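Local coordinates for lipolytic protein G-D-S-L family (Chitinophaga pinensis, PDB 4Q7Q) that probably acts as a lipase or related ester hydrolase of the GDSL (SGNH) family, its substrate being unknown, at residues V29-I40 and D241-A252. Sequence-based numbering, arbitrary orientation. Where two conformers were deposited one is given.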
loop_
_atom_site.group_PDB
_atom_site.type_symbol
_atom_site.label_atom_id
_atom_site.label_comp_id
_atom_site.label_asym_id
_atom_site.label_seq_id
_atom_site.Cartn_x
_atom_site.Cartn_y
_atom_site.Cartn_z
ATOM N N VAL A 29 11.598 9.774 4.624
ATOM C CA VAL A 29 11.766 8.380 5.027
ATOM C C VAL A 29 13.223 7.959 4.857
ATOM O O VAL A 29 13.859 8.306 3.862
ATOM C CB VAL A 29 10.872 7.461 4.165
ATOM C CG1 VAL A 29 11.106 5.986 4.497
ATOM C CG2 VAL A 29 9.410 7.840 4.336
ATOM N N SER A 30 13.750 7.204 5.817
ATOM C CA SER A 30 15.135 6.739 5.733
ATOM C C SER A 30 15.250 5.234 5.447
ATOM O O SER A 30 16.256 4.780 4.909
ATOM C CB SER A 30 15.924 7.117 6.990
ATOM O OG SER A 30 15.440 6.429 8.128
ATOM N N LYS A 31 14.222 4.470 5.800
ATOM C CA LYS A 31 14.214 3.036 5.520
ATOM C C LYS A 31 12.800 2.570 5.208
ATOM O O LYS A 31 11.888 2.749 6.016
ATOM C CB LYS A 31 14.776 2.227 6.699
ATOM C CG LYS A 31 16.284 2.366 6.948
ATOM C CD LYS A 31 16.733 1.479 8.108
ATOM C CE LYS A 31 18.212 1.666 8.407
ATOM N NZ LYS A 31 18.693 0.774 9.502
ATOM N N GLY A 32 12.625 1.980 4.030
ATOM C CA GLY A 32 11.337 1.443 3.617
ATOM C C GLY A 32 11.076 0.065 4.199
ATOM O O GLY A 32 11.910 -0.473 4.923
ATOM N N TYR A 33 9.932 -0.529 3.881
ATOM C CA TYR A 33 9.575 -1.787 4.544
ATOM C C TYR A 33 10.345 -3.011 4.034
ATOM O O TYR A 33 10.490 -3.989 4.767
ATOM C CB TYR A 33 8.051 -2.023 4.572
ATOM C CG TYR A 33 7.466 -2.639 3.321
ATOM C CD1 TYR A 33 7.401 -4.024 3.165
ATOM C CD2 TYR A 33 6.950 -1.843 2.306
ATOM C CE1 TYR A 33 6.864 -4.588 2.032
ATOM C CE2 TYR A 33 6.412 -2.408 1.161
ATOM C CZ TYR A 33 6.365 -3.775 1.032
ATOM O OH TYR A 33 5.843 -4.323 -0.115
ATOM N N LEU A 34 10.851 -2.957 2.802
ATOM C CA LEU A 34 11.676 -4.062 2.289
ATOM C C LEU A 34 13.012 -4.101 3.019
ATOM O O LEU A 34 13.481 -5.165 3.453
ATOM C CB LEU A 34 11.949 -3.920 0.786
ATOM C CG LEU A 34 10.767 -3.629 -0.145
ATOM C CD1 LEU A 34 11.220 -3.640 -1.609
ATOM C CD2 LEU A 34 9.633 -4.608 0.071
ATOM N N THR A 35 13.620 -2.927 3.146
ATOM C CA THR A 35 14.885 -2.768 3.862
ATOM C C THR A 35 14.731 -3.221 5.308
ATOM O O THR A 35 15.551 -3.979 5.821
ATOM C CB THR A 35 15.355 -1.306 3.795
ATOM O OG1 THR A 35 15.587 -0.954 2.425
ATOM C CG2 THR A 35 16.633 -1.079 4.617
ATOM N N ARG A 36 13.658 -2.783 5.958
ATOM C CA ARG A 36 13.429 -3.144 7.350
ATOM C C ARG A 36 13.135 -4.634 7.526
ATOM O O ARG A 36 13.586 -5.241 8.495
ATOM C CB ARG A 36 12.316 -2.294 7.945
ATOM C CG ARG A 36 12.669 -0.824 8.019
ATOM C CD ARG A 36 11.507 0.014 8.565
ATOM N NE ARG A 36 11.854 1.432 8.626
ATOM C CZ ARG A 36 12.581 1.975 9.595
ATOM N NH1 ARG A 36 12.870 3.268 9.570
ATOM N NH2 ARG A 36 13.020 1.222 10.597
ATOM N N LEU A 37 12.386 -5.223 6.594
ATOM C CA LEU A 37 12.140 -6.666 6.644
ATOM C C LEU A 37 13.471 -7.410 6.611
ATOM O O LEU A 37 13.712 -8.320 7.407
ATOM C CB LEU A 37 11.245 -7.124 5.480
ATOM C CG LEU A 37 10.801 -8.599 5.395
ATOM C CD1 LEU A 37 11.912 -9.584 4.932
ATOM C CD2 LEU A 37 10.197 -9.058 6.717
ATOM N N ASN A 38 14.330 -7.034 5.671
ATOM C CA ASN A 38 15.633 -7.669 5.553
ATOM C C ASN A 38 16.499 -7.514 6.805
ATOM O O ASN A 38 17.268 -8.401 7.130
ATOM C CB ASN A 38 16.359 -7.182 4.293
ATOM C CG ASN A 38 17.808 -7.616 4.255
ATOM O OD1 ASN A 38 18.705 -6.826 4.552
ATOM N ND2 ASN A 38 18.046 -8.879 3.898
ATOM N N GLU A 39 16.362 -6.408 7.528
ATOM C CA GLU A 39 17.109 -6.279 8.779
ATOM C C GLU A 39 16.644 -7.311 9.805
ATOM O O GLU A 39 17.446 -7.844 10.568
ATOM C CB GLU A 39 16.989 -4.869 9.354
ATOM C CG GLU A 39 17.635 -3.801 8.496
ATOM C CD GLU A 39 17.431 -2.392 9.034
ATOM O OE1 GLU A 39 16.527 -2.178 9.873
ATOM O OE2 GLU A 39 18.189 -1.495 8.615
ATOM N N ILE A 40 15.346 -7.588 9.819
ATOM C CA ILE A 40 14.791 -8.573 10.740
ATOM C C ILE A 40 15.148 -9.997 10.292
ATOM O O ILE A 40 15.545 -10.838 11.105
ATOM C CB ILE A 40 13.265 -8.412 10.843
ATOM C CG1 ILE A 40 12.915 -6.986 11.284
ATOM C CG2 ILE A 40 12.676 -9.434 11.803
ATOM C CD1 ILE A 40 11.448 -6.618 11.090
ATOM N N ASP A 241 8.918 6.257 8.431
ATOM C CA ASP A 241 9.789 5.250 9.022
ATOM C C ASP A 241 9.014 4.386 10.016
ATOM O O ASP A 241 9.149 3.161 10.012
ATOM C CB ASP A 241 10.974 5.904 9.730
ATOM C CG ASP A 241 12.081 6.305 8.773
ATOM O OD1 ASP A 241 12.238 5.646 7.732
ATOM O OD2 ASP A 241 12.814 7.273 9.076
ATOM N N LYS A 242 8.199 5.030 10.852
ATOM C CA LYS A 242 7.378 4.325 11.835
ATOM C C LYS A 242 6.377 3.379 11.166
ATOM O O LYS A 242 6.246 2.223 11.572
ATOM C CB LYS A 242 6.642 5.321 12.730
ATOM C CG LYS A 242 5.798 4.669 13.805
ATOM C CD LYS A 242 5.065 5.699 14.647
ATOM C CE LYS A 242 4.317 5.032 15.788
ATOM N N GLY A 243 5.673 3.867 10.145
ATOM C CA GLY A 243 4.755 3.024 9.404
ATOM C C GLY A 243 5.451 1.824 8.776
ATOM O O GLY A 243 4.969 0.695 8.886
ATOM N N ASN A 244 6.587 2.060 8.120
ATOM C CA ASN A 244 7.339 0.978 7.489
ATOM C C ASN A 244 7.840 -0.069 8.485
ATOM O O ASN A 244 7.901 -1.259 8.160
ATOM C CB ASN A 244 8.500 1.523 6.658
ATOM C CG ASN A 244 8.045 2.101 5.348
ATOM O OD1 ASN A 244 7.233 1.505 4.646
ATOM N ND2 ASN A 244 8.561 3.270 5.005
ATOM N N ALA A 245 8.187 0.369 9.691
ATOM C CA ALA A 245 8.628 -0.560 10.731
ATOM C C ALA A 245 7.492 -1.495 11.156
ATOM O O ALA A 245 7.691 -2.696 11.313
ATOM C CB ALA A 245 9.207 0.192 11.938
ATOM N N ILE A 246 6.296 -0.944 11.325
ATOM C CA ILE A 246 5.137 -1.753 11.698
ATOM C C ILE A 246 4.797 -2.760 10.593
ATOM O O ILE A 246 4.561 -3.940 10.859
ATOM C CB ILE A 246 3.921 -0.861 12.040
ATOM C CG1 ILE A 246 4.212 -0.059 13.318
ATOM C CG2 ILE A 246 2.667 -1.708 12.217
ATOM C CD1 ILE A 246 3.307 1.138 13.524
ATOM N N ILE A 247 4.781 -2.292 9.353
ATOM C CA ILE A 247 4.549 -3.179 8.218
ATOM C C ILE A 247 5.595 -4.300 8.156
ATOM O O ILE A 247 5.253 -5.474 8.022
ATOM C CB ILE A 247 4.561 -2.397 6.894
ATOM C CG1 ILE A 247 3.384 -1.423 6.853
ATOM C CG2 ILE A 247 4.495 -3.349 5.714
ATOM C CD1 ILE A 247 3.420 -0.468 5.677
ATOM N N ALA A 248 6.870 -3.943 8.267
ATOM C CA ALA A 248 7.930 -4.935 8.182
ATOM C C ALA A 248 7.822 -5.986 9.282
ATOM O O ALA A 248 8.068 -7.170 9.044
ATOM C CB ALA A 248 9.290 -4.269 8.216
ATOM N N SER A 249 7.459 -5.559 10.488
ATOM C CA SER A 249 7.310 -6.484 11.606
ATOM C C SER A 249 6.173 -7.474 11.366
ATOM O O SER A 249 6.306 -8.662 11.650
ATOM C CB SER A 249 7.069 -5.723 12.907
ATOM O OG SER A 249 6.855 -6.624 13.979
ATOM N N ALA A 250 5.056 -6.974 10.845
ATOM C CA ALA A 250 3.903 -7.820 10.555
ATOM C C ALA A 250 4.261 -8.825 9.468
ATOM O O ALA A 250 3.886 -9.998 9.540
ATOM C CB ALA A 250 2.713 -6.973 10.133
ATOM N N LEU A 251 4.996 -8.359 8.462
ATOM C CA LEU A 251 5.402 -9.218 7.360
ATOM C C LEU A 251 6.395 -10.268 7.838
ATOM O O LEU A 251 6.321 -11.432 7.444
ATOM C CB LEU A 251 6.001 -8.384 6.227
ATOM C CG LEU A 251 6.417 -9.146 4.967
ATOM C CD1 LEU A 251 5.249 -9.959 4.413
ATOM C CD2 LEU A 251 6.970 -8.200 3.904
ATOM N N ALA A 252 7.314 -9.855 8.703
ATOM C CA ALA A 252 8.295 -10.791 9.240
ATOM C C ALA A 252 7.640 -11.938 10.010
ATOM O O ALA A 252 8.083 -13.080 9.905
ATOM C CB ALA A 252 9.333 -10.068 10.102
#
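Asp-241 supplies the polar half of the contact, its carboxylate gripping the turn that leads into helix 33-40. On its syn side Asp-241 OD1 accepts the backbone N of Ser-30 at 2.9 Å. The backbone N of Lys-31 reaches the same Asp-241 OD1, also syn, at 3.0 Å. In the conformer described, Arg-36 NH1 adds a salt bridge to Asp-241 OD1 at 3.1 Å; OD1 lies in the guanidinium plane, whereas NH1 approaches from 64° out of the carboxylate plane. Asp-241 OD2 takes Ser-30 OG at 2.9 Å. Arg-36, extended from CG to NE, rests CD against the backbone of Ala-245; its NE bonds to Lys-31 O, which helps to set the turn of the guanidinium in this conformer. Replacing Asp-241 by an alanine would remove the shared acceptor and probably leave the two turn amides and the Arg-36 charge without it.

The apolar half follows knobs-into-holes packing. CB of Ala-248 fits among Tyr-33, Arg-36, Leu-37 and Ile-40, reaching Arg-36 CB at 3.6 Å. Tyr-33 takes an off-centre CH-pi contact from Ile-247 CG2, while Leu-251 CD2 meets its ring edge; its OH bonds to Thr-16. With CG anti to the backbone N (chi1 -177°), Leu-37 sends CD2 to Ala-252 CB, 3.6 Å away.

The short helix axes approach to 8.3 Å and cross at -49°. Leu-37 and Leu-251 both touch Trp-8 of strand 6-12, packing the pair on the parallel sheet, as in the alpha/beta/alpha fold of SGNH hydrolases.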